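Local coordinates for protein methyl-coenzyme M reductase subunit beta (Methanosarcina barkeri, PDB 1E6Y) that forms part of the nickel-containing, F430-dependent enzyme that makes methane from methyl-coenzyme M, with coenzyme B as reductant, in the last step of methanogenesis, at residues K298-A303 with C344-V349; E230-L235 with R383-P388; K39-V44 with D414-I419. All coordinates share one frame; numbering follows the deposited sequence.

Interaction 1: residues K298-A303 with C344-V349; sequences KWNACA and CDYGKV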
loop_
_atom_site.group_PDB
_atom_site.type_symbol
_atom_site.label_atom_id
_atom_site.label_comp_id
_atom_site.label_asym_id
_atom_site.label_seq_id
_atom_site.Cartn_x
_atom_site.Cartn_y
_atom_site.Cartn_z
ATOM N N LYS E 298 5.602 -31.034 -24.680
ATOM C CA LYS E 298 5.492 -30.780 -26.116
ATOM C C LYS E 298 4.057 -30.501 -26.547
ATOM O O LYS E 298 3.815 -29.640 -27.390
ATOM C CB LYS E 298 6.039 -31.959 -26.915
ATOM C CG LYS E 298 7.429 -31.726 -27.459
ATOM C CD LYS E 298 7.650 -32.538 -28.714
ATOM C CE LYS E 298 9.007 -32.257 -29.297
ATOM N NZ LYS E 298 9.558 -33.476 -29.937
ATOM N N TRP E 299 3.113 -31.256 -25.993
ATOM C CA TRP E 299 1.698 -31.004 -26.244
ATOM C C TRP E 299 1.330 -29.597 -25.782
ATOM O O TRP E 299 0.622 -28.872 -26.479
ATOM C CB TRP E 299 0.822 -32.034 -25.519
ATOM C CG TRP E 299 -0.627 -31.641 -25.481
ATOM C CD1 TRP E 299 -1.361 -31.324 -24.373
ATOM C CD2 TRP E 299 -1.483 -31.415 -26.607
ATOM N NE1 TRP E 299 -2.617 -30.904 -24.739
ATOM C CE2 TRP E 299 -2.721 -30.952 -26.105
ATOM C CE3 TRP E 299 -1.324 -31.553 -27.994
ATOM C CZ2 TRP E 299 -3.795 -30.626 -26.941
ATOM C CZ3 TRP E 299 -2.393 -31.227 -28.826
ATOM C CH2 TRP E 299 -3.614 -30.770 -28.293
ATOM N N ASN E 300 1.818 -29.222 -24.604
ATOM C CA ASN E 300 1.601 -27.878 -24.085
ATOM C C ASN E 300 2.122 -26.815 -25.051
ATOM O O ASN E 300 1.449 -25.811 -25.293
ATOM C CB ASN E 300 2.277 -27.716 -22.721
ATOM C CG ASN E 300 1.981 -26.377 -22.091
ATOM O OD1 ASN E 300 0.853 -26.117 -21.679
ATOM N ND2 ASN E 300 2.964 -25.484 -22.099
ATOM N N ALA E 301 3.291 -27.063 -25.636
ATOM C CA ALA E 301 3.852 -26.169 -26.648
ATOM C C ALA E 301 2.976 -26.117 -27.906
ATOM O O ALA E 301 2.794 -25.051 -28.495
ATOM C CB ALA E 301 5.266 -26.604 -27.006
ATOM N N CYS E 302 2.410 -27.263 -28.289
ATOM C CA CYS E 302 1.452 -27.330 -29.393
ATOM C C CYS E 302 0.229 -26.463 -29.112
ATOM O O CYS E 302 -0.228 -25.723 -29.982
ATOM C CB CYS E 302 0.996 -28.773 -29.624
ATOM S SG CYS E 302 2.225 -29.848 -30.386
ATOM N N ALA E 303 -0.302 -26.569 -27.897
ATOM C CA ALA E 303 -1.441 -25.758 -27.484
ATOM C C ALA E 303 -1.076 -24.276 -27.414
ATOM O O ALA E 303 -1.891 -23.414 -27.740
ATOM C CB ALA E 303 -1.963 -26.239 -26.136
ATOM N N CYS E 344 -3.604 -25.231 -23.118
ATOM C CA CYS E 344 -2.294 -24.659 -22.842
ATOM C C CYS E 344 -2.165 -24.213 -21.389
ATOM O O CYS E 344 -3.082 -23.612 -20.827
ATOM C CB CYS E 344 -2.019 -23.476 -23.767
ATOM S SG CYS E 344 -0.352 -22.814 -23.584
ATOM N N ASP E 345 -1.047 -24.585 -20.772
ATOM C CA ASP E 345 -0.769 -24.288 -19.369
ATOM C C ASP E 345 -1.789 -24.966 -18.450
ATOM O O ASP E 345 -2.029 -24.514 -17.328
ATOM C CB ASP E 345 -0.759 -22.770 -19.140
ATOM C CG ASP E 345 0.311 -22.325 -18.152
ATOM O OD1 ASP E 345 1.052 -23.171 -17.615
ATOM O OD2 ASP E 345 0.406 -21.111 -17.905
ATOM N N TYR E 346 -2.384 -26.051 -18.948
ATOM C CA TYR E 346 -3.264 -26.921 -18.169
ATOM C C TYR E 346 -4.435 -26.167 -17.545
ATOM O O TYR E 346 -4.825 -26.421 -16.403
ATOM C CB TYR E 346 -2.449 -27.670 -17.106
ATOM C CG TYR E 346 -1.150 -28.213 -17.657
ATOM C CD1 TYR E 346 -1.152 -29.080 -18.750
ATOM C CD2 TYR E 346 0.077 -27.717 -17.214
ATOM C CE1 TYR E 346 0.024 -29.422 -19.399
ATOM C CE2 TYR E 346 1.264 -28.059 -17.855
ATOM C CZ TYR E 346 1.228 -28.906 -18.951
ATOM O OH TYR E 346 2.387 -29.204 -19.631
ATOM N N GLY E 347 -5.033 -25.288 -18.345
ATOM C CA GLY E 347 -6.178 -24.522 -17.900
ATOM C C GLY E 347 -5.876 -23.054 -17.667
ATOM O O GLY E 347 -6.790 -22.233 -17.683
ATOM N N LYS E 348 -4.604 -22.710 -17.483
ATOM C CA LYS E 348 -4.245 -21.361 -17.050
ATOM C C LYS E 348 -4.311 -20.304 -18.148
ATOM O O LYS E 348 -4.527 -19.127 -17.856
ATOM C CB LYS E 348 -2.861 -21.349 -16.394
ATOM C CG LYS E 348 -2.793 -22.161 -15.107
ATOM C CD LYS E 348 -2.010 -21.447 -14.020
ATOM C CE LYS E 348 -0.516 -21.656 -14.182
ATOM N NZ LYS E 348 -0.057 -22.934 -13.572
ATOM N N VAL E 349 -4.140 -20.705 -19.405
ATOM C CA VAL E 349 -4.372 -19.765 -20.500
ATOM C C VAL E 349 -5.866 -19.499 -20.636
ATOM O O VAL E 349 -6.288 -18.349 -20.740
ATOM C CB VAL E 349 -3.807 -20.277 -21.846
ATOM C CG1 VAL E 349 -4.223 -19.341 -22.975
ATOM C CG2 VAL E 349 -2.285 -20.357 -21.777
#
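Asn300 and Asp345 meet because the asparagine places CG anti to its backbone N (chi1 -175°), beside its carbonyl carbon, and chi2 of 70° then turns OD1 to the backbone of 344-349. The amide N of Asp345 donates to OD1 at 2.6 Å, a short and nearly straight bond (162°) that lies in the plane of the asparagine carbonyl. Tyr346 has CG beside its backbone N, and its side chain crosses that of Asn300 at about a right angle. OD1 sits 3.9 Å above the plane of the Tyr346 ring, toward its rim, while OH comes to 3.4 Å from Asn300 CB. The hydroxyl itself is hydrogen-bonded to His232. Helix 296-318 thus holds, through a side-chain amide, the turn that leads into helix 348-358. Asp345 and Tyr346 both have positive phi in this turn, and Gly347 follows as the N-cap, at backbone angles that favour glycine. One helical turn beyond Asn300, the methyl of Ala303 rests on Cys344, CB to CB at 3.6 Å. Asn332 of helix 323-339 receives the Cys344 N-H, and the Asp345 carboxylate bonds Ser382 OG through OD2 and forms a salt bridge with Arg383 through OD1.

Interaction 2: residues E230-L235 with R383-P388; sequences ERHQLL and RGFAIP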
loop_
_atom_site.group_PDB
_atom_site.type_symbol
_atom_site.label_atom_id
_atom_site.label_comp_id
_atom_site.label_asym_id
_atom_site.label_seq_id
_atom_site.Cartn_x
_atom_site.Cartn_y
_atom_site.Cartn_z
ATOM N N GLU E 230 12.217 -26.141 -16.826
ATOM C CA GLU E 230 13.008 -25.415 -17.812
ATOM C C GLU E 230 12.702 -25.893 -19.228
ATOM O O GLU E 230 12.384 -25.075 -20.092
ATOM C CB GLU E 230 14.513 -25.526 -17.544
ATOM C CG GLU E 230 15.327 -24.748 -18.581
ATOM C CD GLU E 230 16.799 -24.610 -18.252
ATOM O OE1 GLU E 230 17.409 -25.582 -17.761
ATOM O OE2 GLU E 230 17.364 -23.540 -18.558
ATOM N N ARG E 231 12.776 -27.204 -19.469
ATOM C CA ARG E 231 12.374 -27.729 -20.784
ATOM C C ARG E 231 10.949 -27.291 -21.121
ATOM O O ARG E 231 10.647 -26.865 -22.223
ATOM C CB ARG E 231 12.468 -29.260 -20.794
ATOM C CG ARG E 231 11.911 -29.908 -22.066
ATOM C CD ARG E 231 11.946 -31.444 -21.996
ATOM N NE ARG E 231 11.608 -31.944 -23.336
ATOM C CZ ARG E 231 10.472 -32.526 -23.711
ATOM N NH1 ARG E 231 10.332 -32.877 -24.990
ATOM N NH2 ARG E 231 9.480 -32.771 -22.861
ATOM N N HIS E 232 10.071 -27.372 -20.124
ATOM C CA HIS E 232 8.664 -27.001 -20.291
ATOM C C HIS E 232 8.488 -25.579 -20.834
ATOM O O HIS E 232 7.786 -25.369 -21.827
ATOM C CB HIS E 232 7.932 -27.137 -18.954
ATOM C CG HIS E 232 6.445 -27.007 -19.064
ATOM N ND1 HIS E 232 5.790 -25.800 -18.931
ATOM C CD2 HIS E 232 5.482 -27.935 -19.278
ATOM C CE1 HIS E 232 4.489 -25.992 -19.054
ATOM N NE2 HIS E 232 4.275 -27.278 -19.265
ATOM N N GLN E 233 9.167 -24.614 -20.218
ATOM C CA GLN E 233 9.033 -23.218 -20.624
ATOM C C GLN E 233 9.747 -22.913 -21.940
ATOM O O GLN E 233 9.258 -22.127 -22.750
ATOM C CB GLN E 233 9.548 -22.293 -19.516
ATOM C CG GLN E 233 8.720 -22.353 -18.234
ATOM C CD GLN E 233 7.236 -22.159 -18.490
ATOM O OE1 GLN E 233 6.442 -23.082 -18.319
ATOM N NE2 GLN E 233 6.857 -20.960 -18.920
ATOM N N LEU E 234 10.865 -23.593 -22.178
ATOM C CA LEU E 234 11.665 -23.347 -23.373
ATOM C C LEU E 234 11.040 -23.929 -24.639
ATOM O O LEU E 234 11.208 -23.372 -25.721
ATOM C CB LEU E 234 13.084 -23.889 -23.183
ATOM C CG LEU E 234 13.935 -23.099 -22.185
ATOM C CD1 LEU E 234 15.316 -23.715 -22.080
ATOM C CD2 LEU E 234 14.031 -21.648 -22.626
ATOM N N LEU E 235 10.292 -25.021 -24.501
ATOM C CA LEU E 235 9.475 -25.517 -25.606
ATOM C C LEU E 235 8.393 -24.495 -25.966
ATOM O O LEU E 235 8.163 -24.214 -27.141
ATOM C CB LEU E 235 8.832 -26.858 -25.240
ATOM C CG LEU E 235 9.755 -28.081 -25.284
ATOM C CD1 LEU E 235 9.060 -29.263 -24.636
ATOM C CD2 LEU E 235 10.135 -28.402 -26.723
ATOM N N ARG E 383 1.841 -18.912 -17.370
ATOM C CA ARG E 383 3.308 -18.807 -17.355
ATOM C C ARG E 383 3.891 -18.318 -18.661
ATOM O O ARG E 383 4.730 -18.985 -19.306
ATOM C CB ARG E 383 3.870 -20.152 -16.897
ATOM C CG ARG E 383 3.481 -20.520 -15.472
ATOM C CD ARG E 383 4.035 -21.873 -15.084
ATOM N NE ARG E 383 3.230 -22.916 -15.777
ATOM C CZ ARG E 383 3.507 -24.192 -15.545
ATOM N NH1 ARG E 383 2.713 -25.061 -16.201
ATOM N NH2 ARG E 383 4.470 -24.648 -14.768
ATOM N N GLY E 384 3.456 -17.125 -19.060
ATOM C CA GLY E 384 4.037 -16.452 -20.206
ATOM C C GLY E 384 3.382 -16.763 -21.536
ATOM O O GLY E 384 3.807 -16.234 -22.561
ATOM N N PHE E 385 2.327 -17.577 -21.530
ATOM C CA PHE E 385 1.743 -18.069 -22.779
ATOM C C PHE E 385 0.551 -17.246 -23.267
ATOM O O PHE E 385 0.031 -17.490 -24.358
ATOM C CB PHE E 385 1.331 -19.539 -22.631
ATOM C CG PHE E 385 2.457 -20.449 -22.219
ATOM C CD1 PHE E 385 2.350 -21.236 -21.076
ATOM C CD2 PHE E 385 3.643 -20.486 -22.951
ATOM C CE1 PHE E 385 3.407 -22.047 -20.662
ATOM C CE2 PHE E 385 4.709 -21.294 -22.544
ATOM C CZ PHE E 385 4.589 -22.074 -21.397
ATOM N N ALA E 386 0.147 -16.248 -22.484
ATOM C CA ALA E 386 -1.037 -15.456 -22.808
ATOM C C ALA E 386 -0.688 -14.076 -23.370
ATOM O O ALA E 386 -1.189 -13.680 -24.423
ATOM C CB ALA E 386 -1.924 -15.313 -21.570
ATOM N N ILE E 387 0.191 -13.358 -22.676
ATOM C CA ILE E 387 0.522 -11.982 -23.031
ATOM C C ILE E 387 1.145 -11.793 -24.425
ATOM O O ILE E 387 0.854 -10.802 -25.099
ATOM C CB ILE E 387 1.424 -11.344 -21.936
ATOM C CG1 ILE E 387 0.582 -11.071 -20.685
ATOM C CG2 ILE E 387 2.063 -10.045 -22.432
ATOM C CD1 ILE E 387 -0.558 -10.090 -20.916
ATOM N N PRO E 388 1.956 -12.761 -24.902
ATOM C CA PRO E 388 2.449 -12.654 -26.282
ATOM C C PRO E 388 1.338 -12.566 -27.332
ATOM O O PRO E 388 1.450 -11.806 -28.296
ATOM C CB PRO E 388 3.297 -13.911 -26.449
ATOM C CG PRO E 388 3.813 -14.163 -25.079
ATOM C CD PRO E 388 2.655 -13.830 -24.168
#
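Arg383 lays one face of its guanidinium toward His232 and Gln233 of helix 228-241. Its chain is extended at chi2 and bends at chi3, bringing NH1 to 3.5 Å from His232 CE1; the guanidinium and imidazole planes stand 36° apart. NE pairs with Asp345 in a salt bridge. The carbonyl O of Arg383 accepts a bond of 2.9 Å from Gln233 NE2, rather bent (133°), and takes a second from Gln216 of helix 204-221. Gly384 follows with positive phi, where a side chain would jam against that same carbonyl. The chain bends there, and Arg383 O stands 3.5 Å above the middle of the Phe385 ring. Phe385 brings its tip to Gln233: CZ is 3.5 Å from NE2, and the ring is inclined 46° to the amide. Beyond it the chain enters helix 387-395, and the contact therefore joins the approach to this helix to the flank of helix 228-241, within the C-terminal family region of the subunit. Both ends of the Gln233 amide are engaged, since OE1 accepts from His232 ND1 at 2.9 Å in the imidazole plane. This bond fixes which way round the amide lies, so NE2 is the end presented to the Arg383 carbonyl, and it places a proton on ND1 of the neighbouring imidazole.

Interaction 3: residues K39-V44 with D414-I419; sequences KRSVAV and DVFGAI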
loop_
_atom_site.group_PDB
_atom_site.type_symbol
_atom_site.label_atom_id
_atom_site.label_comp_id
_atom_site.label_asym_id
_atom_site.label_seq_id
_atom_site.Cartn_x
_atom_site.Cartn_y
_atom_site.Cartn_z
ATOM N N LYS E 39 16.811 -2.735 -19.616
ATOM C CA LYS E 39 17.120 -2.259 -18.274
ATOM C C LYS E 39 17.809 -0.895 -18.290
ATOM O O LYS E 39 17.468 -0.020 -17.495
ATOM C CB LYS E 39 18.003 -3.269 -17.534
ATOM C CG LYS E 39 17.291 -4.561 -17.152
ATOM C CD LYS E 39 18.243 -5.542 -16.487
ATOM C CE LYS E 39 18.662 -5.068 -15.104
ATOM N NZ LYS E 39 19.518 -6.075 -14.415
ATOM N N ARG E 40 18.749 -0.698 -19.213
ATOM C CA ARG E 40 19.635 0.468 -19.117
ATOM C C ARG E 40 19.153 1.668 -19.893
ATOM O O ARG E 40 19.796 2.731 -19.870
ATOM C CB ARG E 40 21.039 0.054 -19.601
ATOM C CG ARG E 40 21.156 -0.025 -21.118
ATOM C CD ARG E 40 22.464 -0.706 -21.515
ATOM N NE ARG E 40 22.684 -0.805 -22.943
ATOM C CZ ARG E 40 23.416 -0.040 -23.744
ATOM N NH1 ARG E 40 24.107 1.002 -23.281
ATOM N NH2 ARG E 40 23.495 -0.309 -25.051
ATOM N N SER E 41 18.001 1.559 -20.549
ATOM C CA SER E 41 17.543 2.622 -21.449
ATOM C C SER E 41 16.253 3.309 -21.012
ATOM O O SER E 41 15.321 2.661 -20.536
ATOM C CB SER E 41 17.358 2.077 -22.863
ATOM O OG SER E 41 18.539 1.457 -23.336
ATOM N N VAL E 42 16.204 4.629 -21.189
ATOM C CA VAL E 42 14.974 5.395 -21.005
ATOM C C VAL E 42 14.772 6.411 -22.125
ATOM O O VAL E 42 15.705 6.746 -22.854
ATOM C CB VAL E 42 14.948 6.157 -19.647
ATOM C CG1 VAL E 42 15.001 5.175 -18.490
ATOM C CG2 VAL E 42 16.100 7.165 -19.569
ATOM N N ALA E 43 13.530 6.856 -22.282
ATOM C CA ALA E 43 13.189 7.939 -23.194
ATOM C C ALA E 43 12.927 9.201 -22.386
ATOM O O ALA E 43 12.374 9.141 -21.287
ATOM C CB ALA E 43 11.952 7.571 -24.001
ATOM N N VAL E 44 13.358 10.338 -22.918
ATOM C CA VAL E 44 13.073 11.627 -22.298
ATOM C C VAL E 44 12.358 12.520 -23.301
ATOM O O VAL E 44 12.779 12.635 -24.451
ATOM C CB VAL E 44 14.371 12.328 -21.821
ATOM C CG1 VAL E 44 14.053 13.712 -21.266
ATOM C CG2 VAL E 44 15.053 11.486 -20.760
ATOM N N ASP E 414 8.624 5.528 -30.713
ATOM C CA ASP E 414 9.520 6.473 -31.375
ATOM C C ASP E 414 10.972 6.283 -30.933
ATOM O O ASP E 414 11.887 6.288 -31.760
ATOM C CB ASP E 414 9.086 7.915 -31.077
ATOM C CG ASP E 414 7.743 8.271 -31.704
ATOM O OD1 ASP E 414 7.370 7.667 -32.736
ATOM O OD2 ASP E 414 7.063 9.169 -31.165
ATOM N N VAL E 415 11.163 6.037 -29.641
ATOM C CA VAL E 415 12.497 5.999 -29.055
ATOM C C VAL E 415 13.138 4.610 -29.093
ATOM O O VAL E 415 14.350 4.496 -29.266
ATOM C CB VAL E 415 12.468 6.534 -27.600
ATOM C CG1 VAL E 415 13.809 6.327 -26.926
ATOM C CG2 VAL E 415 12.108 8.014 -27.600
ATOM N N PHE E 416 12.327 3.560 -28.984
ATOM C CA PHE E 416 12.847 2.196 -28.875
ATOM C C PHE E 416 12.591 1.339 -30.112
ATOM O O PHE E 416 13.207 0.285 -30.280
ATOM C CB PHE E 416 12.251 1.498 -27.646
ATOM C CG PHE E 416 12.722 2.066 -26.338
ATOM C CD1 PHE E 416 11.942 2.984 -25.641
ATOM C CD2 PHE E 416 13.954 1.694 -25.811
ATOM C CE1 PHE E 416 12.386 3.528 -24.436
ATOM C CE2 PHE E 416 14.406 2.230 -24.609
ATOM C CZ PHE E 416 13.620 3.149 -23.918
ATOM N N GLY E 417 11.696 1.800 -30.982
ATOM C CA GLY E 417 11.292 1.002 -32.129
ATOM C C GLY E 417 12.338 0.867 -33.222
ATOM O O GLY E 417 12.169 0.073 -34.150
ATOM N N ALA E 418 13.419 1.633 -33.115
ATOM C CA ALA E 418 14.474 1.618 -34.122
ATOM C C ALA E 418 15.678 0.791 -33.682
ATOM O O ALA E 418 16.672 0.705 -34.404
ATOM C CB ALA E 418 14.907 3.043 -34.454
ATOM N N ILE E 419 15.592 0.197 -32.495
ATOM C CA ILE E 419 16.616 -0.729 -32.019
ATOM C C ILE E 419 16.443 -2.095 -32.694
ATOM O O ILE E 419 15.404 -2.743 -32.548
ATOM C CB ILE E 419 16.545 -0.907 -30.482
ATOM C CG1 ILE E 419 16.811 0.430 -29.787
ATOM C CG2 ILE E 419 17.555 -1.952 -30.022
ATOM C CD1 ILE E 419 16.723 0.362 -28.280
#
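Phe416 meets strand 41-45 with the rim of its ring: Ser41 CB lies at the edge, near the ring plane, 3.4 Å from CE2. Over one face of the ring stands Val415 CG1, 4.0 Å above the plane and toward the rim. The tip, CZ, reaches the peptide after Val42, and CE1 lies 4.1 Å from Ala43 CB. With CG beside its backbone N (chi1 -68°), the ring leans toward the strand. Val415 points toward the strand, and its CG2 touches the Ala43 methyl at 3.6 Å. The strand belongs to a four-stranded antiparallel sheet; Ser41 and Ala43 turn to the end of helix 405-416, while Val42 and Val44 pack on helix 125-141 from the opposite face. The contact so joins the N-terminal and C-terminal family regions. An alanine in place of Phe416 would probably open a gap beside Ser41 and Ala43 and leave the Val415 CG1 methyl without the ring that it covers. No hydrogen bond crosses between the segments; Ser41 OG is instead engaged by the Asp37 carbonyl and Gln111, so what the serine offers Phe416 is its carbon, and the join depends on close apolar fit.

In the fold
Interactions 1 and 2 touch and form one continuous patch of packing, their centres about 9 Å apart. Tyr346 OH lies 2.7 Å from His232 NE2, and Asp345 OD1 makes its salt bridge to Arg383 NE at 2.9 Å, so the turn 344-349 is tied to both segments of interaction 2. Interaction 3 lies across the centre of the chain, its own centre about 33 Å from interaction 1 and about 26 Å from interaction 2. None of the three touches an annotated site. The pocket residues for coenzyme M, coenzyme B and F430, from Phe358 to Val378, nevertheless come between 344-349 and 383-388 in sequence, and helix 348-358, which starts in interaction 1, ends at Phe358.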